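Long-range contact in prolyl endopeptidase (Myxococcus xanthus, PDB 2BKL), which probably hydrolyses oligopeptides on the carboxyl side of proline, and more weakly of alanine, as a serine peptidase of family S9A: residues C555-L567 with D586-H598. Sequence-based numbering, arbitrary orientation.
Sequences CAVPLLDMVRYHL and DFKTLHAYSPYHH
Ser594 OG is gripped by two groups: Met562 N donates to it at 2.9 Å, nearly straight, and His597 ND1 is hydrogen-bonded to it at 2.7 Å, in the plane of the imidazole. With OG anti to its own backbone N (chi1 177°), the hydroxyl reaches across to the 555-567 backbone; serine suits the place because a short hydroxyl can both accept and donate. Beside it, Tyr596 N donates to Leu560 O over 3.0 Å, so two main-chain groups of 555-567 are met by Ser594 and Tyr596.

Asp561 OD1 lies at the edge of the His597 ring, near its plane, 3.1 Å from CE1, with carboxylate and ring planes 80° apart. A water joins His597 NE2 to Asp561 OD2. OD1 also takes weak bonds from Val563 N and Arg564 N, while OD2 forms a salt bridge with Lys626 of helix 622-632.

Apolar groups flank these polar bonds. Val563 CG2 packs 3.6 Å from His597 CE1, and CG1 meets the edge of Phe587. Met562 sets CB against Leu590 CD2 and CG 3.9 Å from Tyr593 CE1; its unbranched thioether chain then bends, bringing CE 4.1 Å from both Tyr593 OH and Leu590 CD2. The Leu560 and Pro595 side chains cross at about a right angle, CD2 against CB at 3.9 Å.

The contact joins the loop after strand 552-556 of the alpha/beta-hydrolase sheet, where Leu559 touches the bound ligand, to segment 586-598. Ser594 links Met562 N to His597, while the Lys626 salt bridge probably favours an ionised Asp561; directional bonds as well as packing thus set the loop's path.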
ATOM      1  N   CYS A 555      16.226   2.907  -1.813  1.00  5.65           N
ATOM      2  CA  CYS A 555      15.161   3.476  -2.660  1.00  5.86           C
ATOM      3  C   CYS A 555      14.542   2.301  -3.380  1.00  7.99           C
ATOM      4  O   CYS A 555      15.193   1.680  -4.219  1.00  8.53           O
ATOM      5  CB  CYS A 555      15.784   4.495  -3.622  1.00  6.36           C
ATOM      6  SG  CYS A 555      14.657   5.244  -4.784  1.00  8.18           S
ATOM      7  N   ALA A 556      13.306   1.954  -3.058  1.00  7.29           N
ATOM      8  CA  ALA A 556      12.624   0.780  -3.603  1.00  6.71           C
ATOM      9  C   ALA A 556      11.557   1.150  -4.608  1.00  5.45           C
ATOM     10  O   ALA A 556      10.810   2.128  -4.439  1.00  6.52           O
ATOM     11  CB  ALA A 556      11.995  -0.059  -2.485  1.00  7.99           C
ATOM     12  N   VAL A 557      11.492   0.328  -5.655  1.00  5.32           N
ATOM     13  CA  VAL A 557      10.491   0.400  -6.734  1.00  6.41           C
ATOM     14  C   VAL A 557       9.982   1.822  -6.962  1.00  5.68           C
ATOM     15  O   VAL A 557       8.785   2.091  -6.830  1.00  6.40           O
ATOM     16  CB  VAL A 557       9.362  -0.613  -6.525  1.00  5.95           C
ATOM     17  CG1 VAL A 557       9.879  -2.033  -6.815  1.00  7.09           C
ATOM     18  CG2 VAL A 557       8.748  -0.521  -5.178  1.00  6.81           C
ATOM     19  N   PRO A 558      10.875   2.741  -7.319  1.00  5.62           N
ATOM     20  CA  PRO A 558      10.576   4.177  -7.203  1.00  5.74           C
ATOM     21  C   PRO A 558      10.016   4.886  -8.434  1.00  5.93           C
ATOM     22  O   PRO A 558      10.248   4.460  -9.581  1.00  6.49           O
ATOM     23  CB  PRO A 558      11.935   4.762  -6.920  1.00  6.79           C
ATOM     24  CG  PRO A 558      12.880   3.899  -7.828  1.00  6.25           C
ATOM     25  CD  PRO A 558      12.301   2.517  -7.632  1.00  6.52           C
ATOM     26  N   LEU A 559       9.362   6.024  -8.195  1.00  5.34           N
ATOM     27  CA  LEU A 559       9.145   7.068  -9.196  1.00  6.76           C
ATOM     28  C   LEU A 559      10.229   8.112  -9.039  1.00  5.91           C
ATOM     29  O   LEU A 559      10.420   8.630  -7.935  1.00  5.33           O
ATOM     30  CB  LEU A 559       7.776   7.721  -8.975  1.00  7.00           C
ATOM     31  CG  LEU A 559       6.570   6.842  -9.266  1.00  7.02           C
ATOM     32  CD1 LEU A 559       5.291   7.414  -8.693  1.00 10.57           C
ATOM     33  CD2 LEU A 559       6.439   6.601 -10.776  1.00  8.01           C
ATOM     34  N   LEU A 560      10.946   8.450 -10.129  1.00  4.84           N
ATOM     35  CA  LEU A 560      12.065   9.397 -10.055  1.00  4.14           C
ATOM     36  C   LEU A 560      12.152  10.390 -11.211  1.00  6.11           C
ATOM     37  O   LEU A 560      12.692  11.468 -11.011  1.00  6.90           O
ATOM     38  CB  LEU A 560      13.413   8.677  -9.841  1.00  4.77           C
ATOM     39  CG  LEU A 560      13.516   7.832  -8.585  1.00  5.59           C
ATOM     40  CD1 LEU A 560      14.636   6.828  -8.633  1.00  6.00           C
ATOM     41  CD2 LEU A 560      13.631   8.673  -7.359  1.00  7.20           C
ATOM     42  N   ASP A 561      11.695  10.029 -12.423  1.00  5.32           N
ATOM     43  CA  ASP A 561      11.556  11.009 -13.511  1.00  4.46           C
ATOM     44  C   ASP A 561      10.109  11.478 -13.515  1.00  4.37           C
ATOM     45  O   ASP A 561       9.207  10.792 -14.029  1.00  6.41           O
ATOM     46  CB  ASP A 561      11.947  10.419 -14.871  1.00  4.99           C
ATOM     47  CG  ASP A 561      11.804  11.389 -15.999  1.00  5.08           C
ATOM     48  OD1 ASP A 561      11.115  12.426 -15.833  1.00  6.40           O
ATOM     49  OD2 ASP A 561      12.362  11.157 -17.121  1.00  7.40           O
ATOM     50  N   MET A 562       9.867  12.611 -12.868  1.00  5.18           N
ATOM     51  CA  MET A 562       8.496  13.081 -12.668  1.00  6.13           C
ATOM     52  C   MET A 562       7.997  13.910 -13.843  1.00  6.74           C
ATOM     53  O   MET A 562       6.846  14.280 -13.887  1.00  6.87           O
ATOM     54  CB  MET A 562       8.373  13.849 -11.353  1.00  6.05           C
ATOM     55  CG  MET A 562       8.695  12.975 -10.167  1.00  7.52           C
ATOM     56  SD  MET A 562       7.602  11.543  -9.985  1.00  7.94           S
ATOM     57  CE  MET A 562       6.064  12.292  -9.710  1.00 10.26           C
ATOM     58  N   VAL A 563       8.874  14.195 -14.803  1.00  5.79           N
ATOM     59  CA  VAL A 563       8.478  14.841 -16.044  1.00  6.84           C
ATOM     60  C   VAL A 563       7.859  13.823 -16.999  1.00  6.24           C
ATOM     61  O   VAL A 563       7.038  14.179 -17.841  1.00  7.54           O
ATOM     62  CB  VAL A 563       9.692  15.568 -16.670  1.00  6.93           C
ATOM     63  CG1 VAL A 563       9.351  16.152 -18.031  1.00  7.48           C
ATOM     64  CG2 VAL A 563      10.198  16.652 -15.718  1.00  7.22           C
ATOM     65  N   ARG A 564       8.254  12.555 -16.880  1.00  5.96           N
ATOM     66  CA  ARG A 564       7.796  11.519 -17.803  1.00  5.92           C
ATOM     67  C   ARG A 564       7.007  10.365 -17.149  1.00  6.83           C
ATOM     68  O   ARG A 564       6.571   9.449 -17.821  1.00  7.06           O
ATOM     69  CB  ARG A 564       8.963  10.931 -18.583  1.00  6.44           C
ATOM     70  CG  ARG A 564       9.628  11.924 -19.494  1.00  7.63           C
ATOM     71  CD  ARG A 564      10.831  11.424 -20.243  1.00  7.10           C
ATOM     72  NE  ARG A 564      10.599  10.270 -21.096  1.00  5.99           N
ATOM     73  CZ  ARG A 564      10.021  10.310 -22.308  1.00  6.47           C
ATOM     74  NH1 ARG A 564       9.501  11.440 -22.787  1.00  8.14           N
ATOM     75  NH2 ARG A 564       9.946   9.184 -23.018  1.00  8.24           N
ATOM     76  N   TYR A 565       6.785  10.408 -15.843  1.00  5.51           N
ATOM     77  CA  TYR A 565       6.183   9.242 -15.165  1.00  5.46           C
ATOM     78  C   TYR A 565       4.804   8.846 -15.726  1.00  5.43           C
ATOM     79  O   TYR A 565       4.451   7.677 -15.700  1.00  6.00           O
ATOM     80  CB  TYR A 565       6.103   9.457 -13.644  1.00  4.74           C
ATOM     81  CG  TYR A 565       4.851  10.183 -13.231  1.00  4.49           C
ATOM     82  CD1 TYR A 565       4.778  11.575 -13.252  1.00  5.80           C
ATOM     83  CD2 TYR A 565       3.680   9.480 -12.913  1.00  5.97           C
ATOM     84  CE1 TYR A 565       3.595  12.249 -12.922  1.00  6.10           C
ATOM     85  CE2 TYR A 565       2.483  10.160 -12.593  1.00  4.47           C
ATOM     86  CZ  TYR A 565       2.446  11.515 -12.603  1.00  4.90           C
ATOM     87  OH  TYR A 565       1.273  12.142 -12.315  1.00  6.15           O
ATOM     88  N   HIS A 566       4.045   9.830 -16.184  1.00  5.16           N
ATOM     89  CA  HIS A 566       2.673   9.595 -16.624  1.00  6.11           C
ATOM     90  C   HIS A 566       2.597   8.759 -17.927  1.00  6.48           C
ATOM     91  O   HIS A 566       1.533   8.270 -18.281  1.00  9.33           O
ATOM     92  CB  HIS A 566       1.952  10.924 -16.819  1.00  7.52           C
ATOM     93  CG  HIS A 566       2.616  11.802 -17.829  1.00  7.25           C
ATOM     94  ND1 HIS A 566       3.785  12.481 -17.561  1.00  8.40           N
ATOM     95  CD2 HIS A 566       2.328  12.045 -19.131  1.00  8.72           C
ATOM     96  CE1 HIS A 566       4.176  13.118 -18.650  1.00  8.52           C
ATOM     97  NE2 HIS A 566       3.311  12.865 -19.621  1.00 10.09           N
ATOM     98  N   LEU A 567       3.720   8.590 -18.613  1.00  6.40           N
ATOM     99  CA  LEU A 567       3.770   7.876 -19.894  1.00  7.19           C
ATOM    100  C   LEU A 567       3.888   6.365 -19.773  1.00  7.96           C
ATOM    101  O   LEU A 567       3.828   5.650 -20.785  1.00  9.28           O
ATOM    102  CB  LEU A 567       4.936   8.411 -20.738  1.00  8.13           C
ATOM    103  CG  LEU A 567       4.922   9.909 -21.029  1.00  8.91           C
ATOM    104  CD1 LEU A 567       6.254  10.362 -21.636  1.00 10.18           C
ATOM    105  CD2 LEU A 567       3.771  10.267 -21.964  1.00  9.76           C
ATOM    106  N   ASP A 586       1.655  22.456 -13.881  1.00 10.22           N
ATOM    107  CA  ASP A 586       2.052  21.198 -13.264  1.00  8.98           C
ATOM    108  C   ASP A 586       3.512  20.909 -13.564  1.00  8.72           C
ATOM    109  O   ASP A 586       4.240  20.397 -12.707  1.00  8.68           O
ATOM    110  CB  ASP A 586       1.260  20.007 -13.798  1.00  9.40           C
ATOM    111  CG  ASP A 586      -0.216  20.004 -13.427  1.00 12.79           C
ATOM    112  OD1 ASP A 586      -0.728  20.997 -12.852  1.00 16.69           O
ATOM    113  OD2 ASP A 586      -0.931  19.006 -13.715  1.00 10.36           O
ATOM    114  N   PHE A 587       3.932  21.154 -14.808  1.00  8.11           N
ATOM    115  CA  PHE A 587       5.317  20.925 -15.196  1.00  7.38           C
ATOM    116  C   PHE A 587       6.272  21.699 -14.313  1.00  8.04           C
ATOM    117  O   PHE A 587       7.292  21.168 -13.901  1.00  7.56           O
ATOM    118  CB  PHE A 587       5.541  21.316 -16.680  1.00  8.39           C
ATOM    119  CG  PHE A 587       6.989  21.402 -17.071  1.00  8.29           C
ATOM    120  CD1 PHE A 587       7.745  20.258 -17.245  1.00  9.00           C
ATOM    121  CD2 PHE A 587       7.605  22.630 -17.237  1.00  9.60           C
ATOM    122  CE1 PHE A 587       9.095  20.338 -17.589  1.00  8.98           C
ATOM    123  CE2 PHE A 587       8.959  22.711 -17.555  1.00  8.93           C
ATOM    124  CZ  PHE A 587       9.690  21.557 -17.762  1.00  8.55           C
ATOM    125  N   LYS A 588       5.970  22.964 -14.039  1.00  9.06           N
ATOM    126  CA  LYS A 588       6.877  23.776 -13.237  1.00  9.95           C
ATOM    127  C   LYS A 588       7.081  23.125 -11.854  1.00 10.44           C
ATOM    128  O   LYS A 588       8.198  23.000 -11.372  1.00  9.45           O
ATOM    129  CB  LYS A 588       6.368  25.199 -13.071  1.00 14.61           C
ATOM    130  CG  LYS A 588       7.324  26.064 -12.286  1.00 18.43           C
ATOM    131  CD  LYS A 588       7.022  27.541 -12.481  1.00 21.03           C
ATOM    132  CE  LYS A 588       8.046  28.404 -11.727  1.00 21.99           C
ATOM    133  NZ  LYS A 588       7.981  28.145 -10.262  1.00 26.35           N
ATOM    134  N   THR A 589       5.987  22.681 -11.251  1.00  8.69           N
ATOM    135  CA  THR A 589       6.053  22.005  -9.972  1.00  7.41           C
ATOM    136  C   THR A 589       6.874  20.724 -10.023  1.00  6.47           C
ATOM    137  O   THR A 589       7.743  20.509  -9.202  1.00  7.70           O
ATOM    138  CB  THR A 589       4.612  21.673  -9.516  1.00  8.13           C
ATOM    139  OG1 THR A 589       3.934  22.905  -9.177  1.00 11.58           O
ATOM    140  CG2 THR A 589       4.579  20.807  -8.246  1.00 10.14           C
ATOM    141  N   LEU A 590       6.558  19.855 -10.976  1.00  5.38           N
ATOM    142  CA  LEU A 590       7.211  18.548 -11.092  1.00  5.53           C
ATOM    143  C   LEU A 590       8.684  18.682 -11.415  1.00  6.35           C
ATOM    144  O   LEU A 590       9.517  17.981 -10.833  1.00  7.97           O
ATOM    145  CB  LEU A 590       6.489  17.726 -12.154  1.00  5.27           C
ATOM    146  CG  LEU A 590       5.061  17.325 -11.807  1.00  5.45           C
ATOM    147  CD1 LEU A 590       4.279  17.033 -13.088  1.00  7.43           C
ATOM    148  CD2 LEU A 590       5.074  16.141 -10.855  1.00  8.19           C
ATOM    149  N   HIS A 591       9.022  19.556 -12.343  1.00  7.62           N
ATOM    150  CA  HIS A 591      10.393  19.712 -12.774  1.00  8.01           C
ATOM    151  C   HIS A 591      11.238  20.225 -11.634  1.00  8.57           C
ATOM    152  O   HIS A 591      12.392  19.846 -11.531  1.00 10.47           O
ATOM    153  CB  HIS A 591      10.469  20.626 -14.001  1.00  8.26           C
ATOM    154  CG  HIS A 591      11.803  20.625 -14.685  1.00  7.76           C
ATOM    155  ND1 HIS A 591      12.289  21.732 -15.346  1.00 12.18           N
ATOM    156  CD2 HIS A 591      12.726  19.649 -14.851  1.00  7.79           C
ATOM    157  CE1 HIS A 591      13.472  21.450 -15.859  1.00 11.52           C
ATOM    158  NE2 HIS A 591      13.754  20.186 -15.599  1.00  9.50           N
ATOM    159  N   ALA A 592      10.655  21.011 -10.718  1.00  7.88           N
ATOM    160  CA  ALA A 592      11.417  21.575  -9.624  1.00  8.96           C
ATOM    161  C   ALA A 592      11.912  20.523  -8.642  1.00 10.08           C
ATOM    162  O   ALA A 592      12.936  20.724  -8.009  1.00 10.03           O
ATOM    163  CB  ALA A 592      10.606  22.613  -8.921  1.00  8.02           C
ATOM    164  N   TYR A 593      11.181  19.423  -8.496  1.00  8.02           N
ATOM    165  CA  TYR A 593      11.620  18.355  -7.581  1.00  7.24           C
ATOM    166  C   TYR A 593      12.025  17.004  -8.180  1.00  7.79           C
ATOM    167  O   TYR A 593      12.614  16.208  -7.471  1.00 10.04           O
ATOM    168  CB  TYR A 593      10.619  18.135  -6.438  1.00  7.14           C
ATOM    169  CG  TYR A 593       9.269  17.493  -6.789  1.00  6.51           C
ATOM    170  CD1 TYR A 593       9.171  16.125  -7.032  1.00  5.64           C
ATOM    171  CD2 TYR A 593       8.091  18.230  -6.794  1.00  7.90           C
ATOM    172  CE1 TYR A 593       7.950  15.526  -7.278  1.00  6.89           C
ATOM    173  CE2 TYR A 593       6.879  17.654  -7.049  1.00  6.58           C
ATOM    174  CZ  TYR A 593       6.796  16.295  -7.285  1.00  5.69           C
ATOM    175  OH  TYR A 593       5.567  15.705  -7.502  1.00  7.21           O
ATOM    176  N   SER A 594      11.696  16.760  -9.447  1.00  6.81           N
ATOM    177  CA  SER A 594      11.933  15.488 -10.182  1.00  6.05           C
ATOM    178  C   SER A 594      13.358  15.001  -9.910  1.00  6.73           C
ATOM    179  O   SER A 594      14.315  15.648 -10.344  1.00  7.02           O
ATOM    180  CB  SER A 594      11.738  15.741 -11.661  1.00  5.96           C
ATOM    181  OG  SER A 594      12.015  14.566 -12.423  1.00  7.40           O
ATOM    182  N   PRO A 595      13.554  13.984  -9.089  1.00  4.84           N
ATOM    183  CA  PRO A 595      14.918  13.651  -8.657  1.00  5.67           C
ATOM    184  C   PRO A 595      15.899  13.394  -9.799  1.00  4.34           C
ATOM    185  O   PRO A 595      17.066  13.768  -9.713  1.00  4.94           O
ATOM    186  CB  PRO A 595      14.701  12.407  -7.775  1.00  5.78           C
ATOM    187  CG  PRO A 595      13.357  12.672  -7.197  1.00  6.60           C
ATOM    188  CD  PRO A 595      12.536  13.237  -8.319  1.00  6.01           C
ATOM    189  N   TYR A 596      15.439  12.735 -10.853  1.00  4.45           N
ATOM    190  CA  TYR A 596      16.283  12.406 -11.996  1.00  5.39           C
ATOM    191  C   TYR A 596      16.889  13.646 -12.632  1.00  6.11           C
ATOM    192  O   TYR A 596      17.974  13.565 -13.189  1.00  7.54           O
ATOM    193  CB  TYR A 596      15.470  11.635 -13.016  1.00  6.01           C
ATOM    194  CG  TYR A 596      16.160  11.395 -14.335  1.00  5.66           C
ATOM    195  CD1 TYR A 596      17.299  10.620 -14.424  1.00  5.58           C
ATOM    196  CD2 TYR A 596      15.658  11.943 -15.492  1.00  5.48           C
ATOM    197  CE1 TYR A 596      17.922  10.384 -15.634  1.00  6.97           C
ATOM    198  CE2 TYR A 596      16.291  11.724 -16.724  1.00  5.46           C
ATOM    199  CZ  TYR A 596      17.401  10.933 -16.771  1.00  5.64           C
ATOM    200  OH  TYR A 596      17.923  10.717 -18.030  1.00  6.57           O
ATOM    201  N   HIS A 597      16.196  14.787 -12.520  1.00  4.88           N
ATOM    202  CA  HIS A 597      16.648  16.054 -13.100  1.00  4.79           C
ATOM    203  C   HIS A 597      17.413  16.935 -12.129  1.00  7.15           C
ATOM    204  O   HIS A 597      17.739  18.084 -12.458  1.00  8.17           O
ATOM    205  CB  HIS A 597      15.453  16.817 -13.678  1.00  5.79           C
ATOM    206  CG  HIS A 597      14.758  16.059 -14.743  1.00  5.41           C
ATOM    207  ND1 HIS A 597      13.645  15.278 -14.498  1.00  5.60           N
ATOM    208  CD2 HIS A 597      15.025  15.942 -16.067  1.00  7.29           C
ATOM    209  CE1 HIS A 597      13.274  14.691 -15.621  1.00  7.25           C
ATOM    210  NE2 HIS A 597      14.086  15.088 -16.596  1.00  6.22           N
ATOM    211  N   HIS A 598      17.736  16.397 -10.955  1.00  5.92           N
ATOM    212  CA  HIS A 598      18.419  17.171  -9.927  1.00  5.91           C
ATOM    213  C   HIS A 598      19.624  16.487  -9.322  1.00  5.55           C
ATOM    214  O   HIS A 598      20.032  16.788  -8.183  1.00  7.46           O
ATOM    215  CB  HIS A 598      17.413  17.607  -8.868  1.00  7.24           C
ATOM    216  CG  HIS A 598      16.478  18.664  -9.368  1.00  7.88           C
ATOM    217  ND1 HIS A 598      16.787  20.012  -9.358  1.00 11.98           N
ATOM    218  CD2 HIS A 598      15.267  18.561  -9.971  1.00  8.32           C
ATOM    219  CE1 HIS A 598      15.790  20.688  -9.906  1.00 12.15           C
ATOM    220  NE2 HIS A 598      14.864  19.831 -10.297  1.00 11.18           N
TER
HETATM  221  O   HOH W   1      13.070  13.356 -18.705  1.00 11.61           O